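PDB 3JRV: protein K7 from Vaccinia virus WR, which binds the human RNA helicase DDX3 and host TRAF6 and IRAK2, blocking IRF3 and NF-kappa-B activation and so dampening innate immunity as a Bcl-2-like virulence factor. Local coordinates for residues Leu131-Asp134 with Asp135-Asn138; Leu29-Glu32 with Tyr33-Arg37; Val92-Gln95 with Glu96-Phe99. All coordinates share one frame; numbering follows the deposited sequence. Where two conformers were deposited one is given.

Contact 1 of 3, residues Leu131-Asp134 with Asp135-Asn138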
loop_
_atom_site.group_PDB
_atom_site.type_symbol
_atom_site.label_atom_id
_atom_site.label_comp_id
_atom_site.label_asym_id
_atom_site.label_seq_id
_atom_site.Cartn_x
_atom_site.Cartn_y
_atom_site.Cartn_z
ATOM N N LEU A 131 -1.400 3.994 11.060
ATOM C CA LEU A 131 -2.233 2.971 10.451
ATOM C C LEU A 131 -1.901 1.617 11.052
ATOM O O LEU A 131 -2.820 0.838 11.428
ATOM C CB LEU A 131 -1.981 2.926 8.936
ATOM C CG LEU A 131 -2.855 1.937 8.151
ATOM C CD1 LEU A 131 -4.363 2.217 8.313
ATOM C CD2 LEU A 131 -2.495 1.930 6.677
HETATM N N MSE A 132 -0.605 1.327 11.148
HETATM C CA MSE A 132 -0.166 -0.027 11.490
HETATM C C MSE A 132 0.082 -0.093 12.995
HETATM O O MSE A 132 1.204 -0.307 13.456
HETATM C CB MSE A 132 1.100 -0.410 10.698
HETATM C CG MSE A 132 0.866 -0.506 9.159
HETATM SE SE MSE A 132 -0.765 -1.407 8.436
HETATM C CE MSE A 132 -0.497 -3.148 9.232
ATOM N N THR A 133 -0.995 0.044 13.766
ATOM C CA THR A 133 -0.962 -0.251 15.212
ATOM C C THR A 133 -0.620 -1.724 15.396
ATOM O O THR A 133 -0.786 -2.533 14.468
ATOM C CB THR A 133 -2.366 -0.057 15.835
ATOM O OG1 THR A 133 -3.323 -0.881 15.146
ATOM C CG2 THR A 133 -2.822 1.382 15.696
ATOM N N ASP A 134 -0.305 -2.122 16.629
ATOM C CA ASP A 134 -0.032 -3.555 16.864
ATOM C C ASP A 134 -1.230 -4.438 16.488
ATOM O O ASP A 134 -1.066 -5.504 15.895
ATOM C CB ASP A 134 0.397 -3.781 18.323
ATOM C CG ASP A 134 1.850 -3.411 18.579
ATOM O OD1 ASP A 134 2.654 -3.487 17.629
ATOM O OD2 ASP A 134 2.190 -3.035 19.732
ATOM N N ASP A 135 -2.450 -3.968 16.736
ATOM C CA ASP A 135 -3.604 -4.794 16.377
ATOM C C ASP A 135 -3.744 -4.935 14.876
ATOM O O ASP A 135 -4.051 -6.026 14.365
ATOM C CB ASP A 135 -4.905 -4.255 16.996
ATOM C CG ASP A 135 -6.078 -5.242 16.897
ATOM O OD1 ASP A 135 -5.967 -6.444 17.269
ATOM O OD2 ASP A 135 -7.154 -4.793 16.446
ATOM N N ASN A 136 -3.501 -3.836 14.163
ATOM C CA ASN A 136 -3.626 -3.908 12.721
ATOM C C ASN A 136 -2.530 -4.780 12.103
ATOM O O ASN A 136 -2.752 -5.481 11.134
ATOM C CB ASN A 136 -3.658 -2.504 12.096
ATOM C CG ASN A 136 -5.023 -1.853 12.278
ATOM O OD1 ASN A 136 -6.021 -2.564 12.488
ATOM N ND2 ASN A 136 -5.094 -0.536 12.173
ATOM N N ILE A 137 -1.316 -4.654 12.627
ATOM C CA ILE A 137 -0.222 -5.558 12.225
ATOM C C ILE A 137 -0.627 -7.012 12.408
ATOM O O ILE A 137 -0.462 -7.831 11.501
ATOM C CB ILE A 137 1.075 -5.260 12.992
ATOM C CG1 ILE A 137 1.604 -3.905 12.538
ATOM C CG2 ILE A 137 2.100 -6.411 12.784
ATOM C CD1 ILE A 137 2.792 -3.438 13.367
ATOM N N ASN A 138 -1.230 -7.313 13.564
ATOM C CA ASN A 138 -1.659 -8.677 13.812
ATOM C C ASN A 138 -2.782 -9.138 12.883
ATOM O O ASN A 138 -2.746 -10.265 12.382
ATOM C CB ASN A 138 -2.044 -8.834 15.273
ATOM C CG ASN A 138 -0.796 -8.855 16.179
ATOM O OD1 ASN A 138 0.331 -9.128 15.709
ATOM N ND2 ASN A 138 -0.973 -8.535 17.443
#

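Contact 2 of 3, residues Leu29-Glu32 with Tyr33-Arg37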
loop_
_atom_site.group_PDB
_atom_site.type_symbol
_atom_site.label_atom_id
_atom_site.label_comp_id
_atom_site.label_asym_id
_atom_site.label_seq_id
_atom_site.Cartn_x
_atom_site.Cartn_y
_atom_site.Cartn_z
ATOM N N LEU A 29 6.970 -4.133 4.727
ATOM C CA LEU A 29 6.321 -4.716 3.566
ATOM C C LEU A 29 5.270 -3.725 3.003
ATOM O O LEU A 29 5.182 -3.494 1.794
ATOM C CB LEU A 29 5.580 -5.999 4.019
ATOM C CG LEU A 29 4.599 -6.547 2.984
ATOM C CD1 LEU A 29 5.234 -6.952 1.651
ATOM C CD2 LEU A 29 3.731 -7.742 3.572
ATOM N N ILE A 30 4.418 -3.162 3.852
ATOM C CA ILE A 30 3.363 -2.307 3.308
ATOM C C ILE A 30 3.981 -1.031 2.738
ATOM O O ILE A 30 3.568 -0.586 1.654
ATOM C CB ILE A 30 2.365 -1.959 4.431
ATOM C CG1 ILE A 30 1.629 -3.253 4.858
ATOM C CG2 ILE A 30 1.389 -0.863 3.958
ATOM C CD1 ILE A 30 0.832 -3.911 3.732
ATOM N N ASP A 31 4.991 -0.477 3.408
ATOM C CA ASP A 31 5.658 0.727 2.903
ATOM C C ASP A 31 6.211 0.424 1.503
ATOM O O ASP A 31 5.972 1.172 0.546
ATOM C CB ASP A 31 6.830 1.052 3.835
ATOM C CG ASP A 31 7.530 2.344 3.499
ATOM O OD1 ASP A 31 7.003 3.109 2.645
ATOM O OD2 ASP A 31 8.610 2.612 4.117
ATOM N N GLU A 32 6.965 -0.673 1.377
ATOM C CA GLU A 32 7.580 -0.997 0.083
ATOM C C GLU A 32 6.528 -1.223 -1.001
ATOM O O GLU A 32 6.730 -0.840 -2.165
ATOM C CB GLU A 32 8.510 -2.222 0.235
ATOM C CG GLU A 32 9.066 -2.782 -0.989
ATOM C CD GLU A 32 9.851 -4.031 -0.652
ATOM O OE1 GLU A 32 10.885 -3.913 0.080
ATOM O OE2 GLU A 32 9.358 -5.107 -1.070
ATOM N N TYR A 33 5.496 -2.004 -0.670
ATOM C CA TYR A 33 4.475 -2.392 -1.613
ATOM C C TYR A 33 3.782 -1.110 -2.148
ATOM O O TYR A 33 3.496 -1.015 -3.369
ATOM C CB TYR A 33 3.482 -3.335 -0.911
ATOM C CG TYR A 33 2.208 -3.499 -1.703
ATOM C CD1 TYR A 33 2.191 -4.205 -2.902
ATOM C CD2 TYR A 33 1.036 -2.861 -1.281
ATOM C CE1 TYR A 33 1.008 -4.278 -3.717
ATOM C CE2 TYR A 33 -0.133 -2.949 -2.002
ATOM C CZ TYR A 33 -0.149 -3.610 -3.255
ATOM O OH TYR A 33 -1.303 -3.713 -4.014
ATOM N N ILE A 34 3.432 -0.174 -1.256
ATOM C CA ILE A 34 2.767 1.048 -1.722
ATOM C C ILE A 34 3.703 1.828 -2.670
ATOM O O ILE A 34 3.266 2.348 -3.729
ATOM C CB ILE A 34 2.330 1.922 -0.510
ATOM C CG1 ILE A 34 1.223 1.180 0.286
ATOM C CG2 ILE A 34 1.919 3.337 -0.997
ATOM C CD1 ILE A 34 -0.011 0.790 -0.549
ATOM N N THR A 35 4.993 1.848 -2.354
ATOM C CA THR A 35 5.948 2.450 -3.315
ATOM C C THR A 35 6.002 1.682 -4.646
ATOM O O THR A 35 5.953 2.254 -5.741
ATOM C CB THR A 35 7.339 2.483 -2.715
ATOM O OG1 THR A 35 7.329 3.371 -1.596
ATOM C CG2 THR A 35 8.374 2.909 -3.788
ATOM N N TRP A 36 6.014 0.356 -4.574
ATOM C CA TRP A 36 6.089 -0.462 -5.767
ATOM C C TRP A 36 4.909 -0.185 -6.728
ATOM O O TRP A 36 5.092 -0.186 -7.946
ATOM C CB TRP A 36 6.144 -1.944 -5.346
ATOM C CG TRP A 36 6.253 -2.888 -6.524
ATOM C CD1 TRP A 36 7.422 -3.280 -7.175
ATOM C CD2 TRP A 36 5.198 -3.656 -7.115
ATOM N NE1 TRP A 36 7.133 -4.205 -8.154
ATOM C CE2 TRP A 36 5.780 -4.464 -8.134
ATOM C CE3 TRP A 36 3.813 -3.772 -6.855
ATOM C CZ2 TRP A 36 5.018 -5.363 -8.904
ATOM C CZ3 TRP A 36 3.048 -4.660 -7.634
ATOM C CH2 TRP A 36 3.658 -5.450 -8.643
ATOM N N ARG A 37 3.689 0.017 -6.210
ATOM C CA ARG A 37 2.539 0.244 -7.115
ATOM C C ARG A 37 2.739 1.551 -7.925
ATOM O O ARG A 37 2.149 1.695 -8.984
ATOM C CB ARG A 37 1.222 0.338 -6.305
ATOM C CG ARG A 37 0.852 -1.070 -5.701
ATOM C CD ARG A 37 0.520 -2.108 -6.802
ATOM N NE ARG A 37 -0.608 -1.683 -7.649
ATOM C CZ ARG A 37 -1.905 -1.894 -7.383
ATOM N NH1 ARG A 37 -2.296 -2.468 -6.242
ATOM N NH2 ARG A 37 -2.841 -1.434 -8.225
HETATM O O HOH W 1 5.489 4.142 0.348
HETATM O O HOH W 2 9.037 2.708 0.376
#

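Contact 3 of 3, residues Val92-Gln95 with Glu96-Phe99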
loop_
_atom_site.group_PDB
_atom_site.type_symbol
_atom_site.label_atom_id
_atom_site.label_comp_id
_atom_site.label_asym_id
_atom_site.label_seq_id
_atom_site.Cartn_x
_atom_site.Cartn_y
_atom_site.Cartn_z
ATOM N N VAL A 92 -8.653 3.897 11.868
ATOM C CA VAL A 92 -8.816 2.629 11.147
ATOM C C VAL A 92 -8.552 1.482 12.118
ATOM O O VAL A 92 -7.422 1.284 12.586
ATOM C CB VAL A 92 -7.819 2.534 9.940
ATOM C CG1 VAL A 92 -7.912 1.153 9.310
ATOM C CG2 VAL A 92 -8.185 3.582 8.881
ATOM N N HIS A 93 -9.622 0.777 12.471
ATOM C CA HIS A 93 -9.558 -0.182 13.572
ATOM C C HIS A 93 -10.230 -1.532 13.337
ATOM O O HIS A 93 -10.596 -2.214 14.303
ATOM C CB HIS A 93 -10.122 0.468 14.838
ATOM C CG HIS A 93 -9.329 1.651 15.294
ATOM N ND1 HIS A 93 -7.985 1.573 15.613
ATOM C CD2 HIS A 93 -9.694 2.939 15.496
ATOM C CE1 HIS A 93 -7.543 2.781 15.919
ATOM N NE2 HIS A 93 -8.560 3.624 15.862
ATOM N N ASP A 94 -10.428 -1.935 12.086
ATOM C CA ASP A 94 -11.000 -3.247 11.834
ATOM C C ASP A 94 -10.450 -3.771 10.519
ATOM O O ASP A 94 -9.889 -2.982 9.711
ATOM C CB ASP A 94 -12.531 -3.170 11.768
ATOM C CG ASP A 94 -13.029 -2.329 10.569
ATOM O OD1 ASP A 94 -13.175 -1.080 10.689
ATOM O OD2 ASP A 94 -13.268 -2.908 9.499
ATOM N N GLN A 95 -10.585 -5.075 10.305
ATOM C CA GLN A 95 -9.925 -5.705 9.164
ATOM C C GLN A 95 -10.378 -5.086 7.826
ATOM O O GLN A 95 -9.554 -4.812 6.949
ATOM C CB GLN A 95 -10.176 -7.231 9.165
ATOM C CG GLN A 95 -9.546 -7.954 8.018
ATOM C CD GLN A 95 -9.605 -9.434 8.202
ATOM O OE1 GLN A 95 -9.212 -9.950 9.263
ATOM N NE2 GLN A 95 -10.091 -10.133 7.191
ATOM N N GLU A 96 -11.679 -4.927 7.620
ATOM C CA GLU A 96 -12.135 -4.487 6.303
ATOM C C GLU A 96 -11.644 -3.061 6.035
ATOM O O GLU A 96 -11.163 -2.765 4.921
ATOM C CB GLU A 96 -13.659 -4.519 6.134
ATOM C CG GLU A 96 -14.091 -4.286 4.666
ATOM C CD GLU A 96 -15.631 -4.387 4.434
ATOM O OE1 GLU A 96 -16.389 -4.347 5.439
ATOM O OE2 GLU A 96 -16.084 -4.475 3.252
ATOM N N SER A 97 -11.758 -2.199 7.041
ATOM C CA SER A 97 -11.306 -0.811 6.916
ATOM C C SER A 97 -9.790 -0.766 6.677
ATOM O O SER A 97 -9.298 0.024 5.855
ATOM C CB SER A 97 -11.681 0.006 8.165
ATOM O OG SER A 97 -11.392 1.357 7.912
ATOM N N LEU A 98 -9.048 -1.633 7.367
ATOM C CA LEU A 98 -7.596 -1.646 7.221
ATOM C C LEU A 98 -7.251 -2.029 5.767
ATOM O O LEU A 98 -6.377 -1.386 5.127
ATOM C CB LEU A 98 -6.994 -2.645 8.226
ATOM C CG LEU A 98 -5.482 -2.931 8.051
ATOM C CD1 LEU A 98 -4.696 -1.619 8.288
ATOM C CD2 LEU A 98 -5.079 -4.014 9.077
ATOM N N PHE A 99 -7.834 -3.130 5.287
ATOM C CA PHE A 99 -7.512 -3.621 3.931
ATOM C C PHE A 99 -7.957 -2.622 2.876
ATOM O O PHE A 99 -7.251 -2.411 1.883
ATOM C CB PHE A 99 -8.057 -5.022 3.624
ATOM C CG PHE A 99 -7.529 -6.117 4.520
ATOM C CD1 PHE A 99 -6.505 -5.882 5.430
ATOM C CD2 PHE A 99 -8.044 -7.407 4.387
ATOM C CE1 PHE A 99 -6.015 -6.947 6.271
ATOM C CE2 PHE A 99 -7.576 -8.482 5.221
ATOM C CZ PHE A 99 -6.543 -8.245 6.127
HETATM O O HOH W 3 -13.904 -5.775 9.359
#

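Contact 1 of 3, residues Leu131-Asp134 with Asp135-Asn138
Thr133 is the N-cap of helix 134-148, the last helix of this Bcl-2-like fold, its side chain accepting from Asn136 at the point where the chain leaves the short helix 128-131. The hydroxyl of Thr133 stands between its own backbone N and carbonyl carbon (chi1 56°), a placement that turns OG1 back over the first helical turn, where it accepts the backbone N-H of Asn136 at 3.1 Å from OG1 to N. The helix's own bonding starts beneath this cap: Ile137 N donates almost straight to Thr133 O at 2.9 Å, and Asn138 N follows to Asp134 O at 3.0 Å.

Asn136 reaches back beyond the cap. Its ND2 meets the carbonyl O of Leu131 at 2.8 Å, with an N-H...O angle of 170° and the acceptor lying nearly in the amide plane. The same carbonyl also takes a weak bond from Thr133 N, which closes an inverse gamma turn centred on Met132, so one oxygen at the end of helix 128-131 is tied to both the turn and the next helix. A second, probable bond from ND2 to Val92 O would help fix the amide's rotation.

Met132, a selenomethionine, folds its chain at chi2 and chi3 and brings CE to within 3.8 Å of Asn136 O, while its CB packs 4.0 Å from Ile137 CG1. Arg23 holds Asp134 OD1 by a salt bridge and Asn138 OD1 by a hydrogen bond. Met132 and Ile137 rest on Ile26 and Ile27 of helix 26-42, whereas Leu131, Met132 and Asn136 touch Leu98 of helix 95-114; the junction is therefore seated between these two helices.

Contact 2 of 3, residues Leu29-Glu32 with Tyr33-Arg37
Ile30 and Ile34, Asp31 and Thr35 are paired one turn apart on helix 26-42, a helix of the Bcl-2-like fold, largely buried here, that carries part of the site for the bound peptide. Four backbone bonds of the i to i+4 kind join the two halves, among them Ile34 N to Ile30 O at 2.9 Å and Trp36 N to Glu32 O at 2.8 Å.

Apolar packing is modest between the segments: Ile30 CG2 lies 4.2 Å from Ile34 CG1, and the larger groups pack on other parts of the fold, Leu29 and Tyr33 on helix 52-58 and Trp36 edge to face with Tyr54 and Phe12.

Water links the polar face. Water 1 donates to Asp31 OD1 at 2.9 Å and bonds Thr35 OG1 at 2.8 Å; water 2 makes a second link between the same two atoms, its bond to OD1 weak. Asp31 also holds the bound peptide, with OD2 in a salt bridge to one of the peptide's basic side chains and OD1 bonded to a polar one, while an aromatic side chain of the peptide packs on Asp31, Ile34 and Thr35. Glu32, extended beyond CG, instead turns its carboxylate to Tyr54 OH and to the backbone N of Tyr13 and Phe14, and Arg37, which closes the segment, forms salt bridges through NH2 with Asp61 and Glu110. The bends along the arginine chain carry the guanidinium edge-on to the hydroxyl end of Tyr33, where NH1 donates to Tyr33 OH at 2.7 Å, the oxygen lying 2° out of the guanidinium plane.

Contact 3 of 3, residues Val92-Gln95 with Glu96-Phe99
Asp94 and Ser97 make a side-chain cap at the start of helix 95-114, where the loop after helix 70-80 enters it. Asp94 OD2 accepts Ser97 N at 3.0 Å in a nearly straight bond, although the N-H comes from well above the carboxylate plane. With CG placed between the backbone N and carbonyl carbon (chi1 65°), the carboxylate folds back over the opening turn, and its OD1 lies against Ser97 CB. Water 3 extends this N-cap, donating to OD2 at 2.9 Å and accepting from Glu96 N. The negative carboxylate thus sits at the positive end of the helix dipole, an arrangement expected to be electrostatically favourable.

Helical bonding follows at once, with Leu98 N on Asp94 O at 2.8 Å and Phe99 N on Gln95 O. Gln95 also meets Phe99 through its side chain in a CH-pi contact: CG lies 3.8 Å from the ring centroid, over one face and displaced toward the rim. The Gln95 amide continues past that rim, its plane 24° from the ring's. Phe99 in turn stacks with Phe60 and meets Phe143 of helix 134-148.

On the buried side Val92 CG1 comes within 3.5 Å of Leu98 CA, so the loop's valine lies along the first turn; both Val92 and Leu98 also touch Leu131.

Along the chain contact 2 comes first, on helix 26-42, followed by contact 3 at the start of helix 95-114 and contact 1 at the start of helix 134-148. Contacts 1 and 3 are neighbouring N-caps, their centres 10 Å apart, and they touch through Asn136 and Leu131, Asn136 and Val92 joining the two caps. Contact 2 lies nearer the chain's centre, with its centre 16 Å from that of contact 1 and 18 Å from that of contact 3, touching neither. Helix 26-42 is shared by contact 2 and the packing of contact 1: Ile26 and Ile27 at its start meet contact 1, while contact 2, farther along, meets the bound peptide.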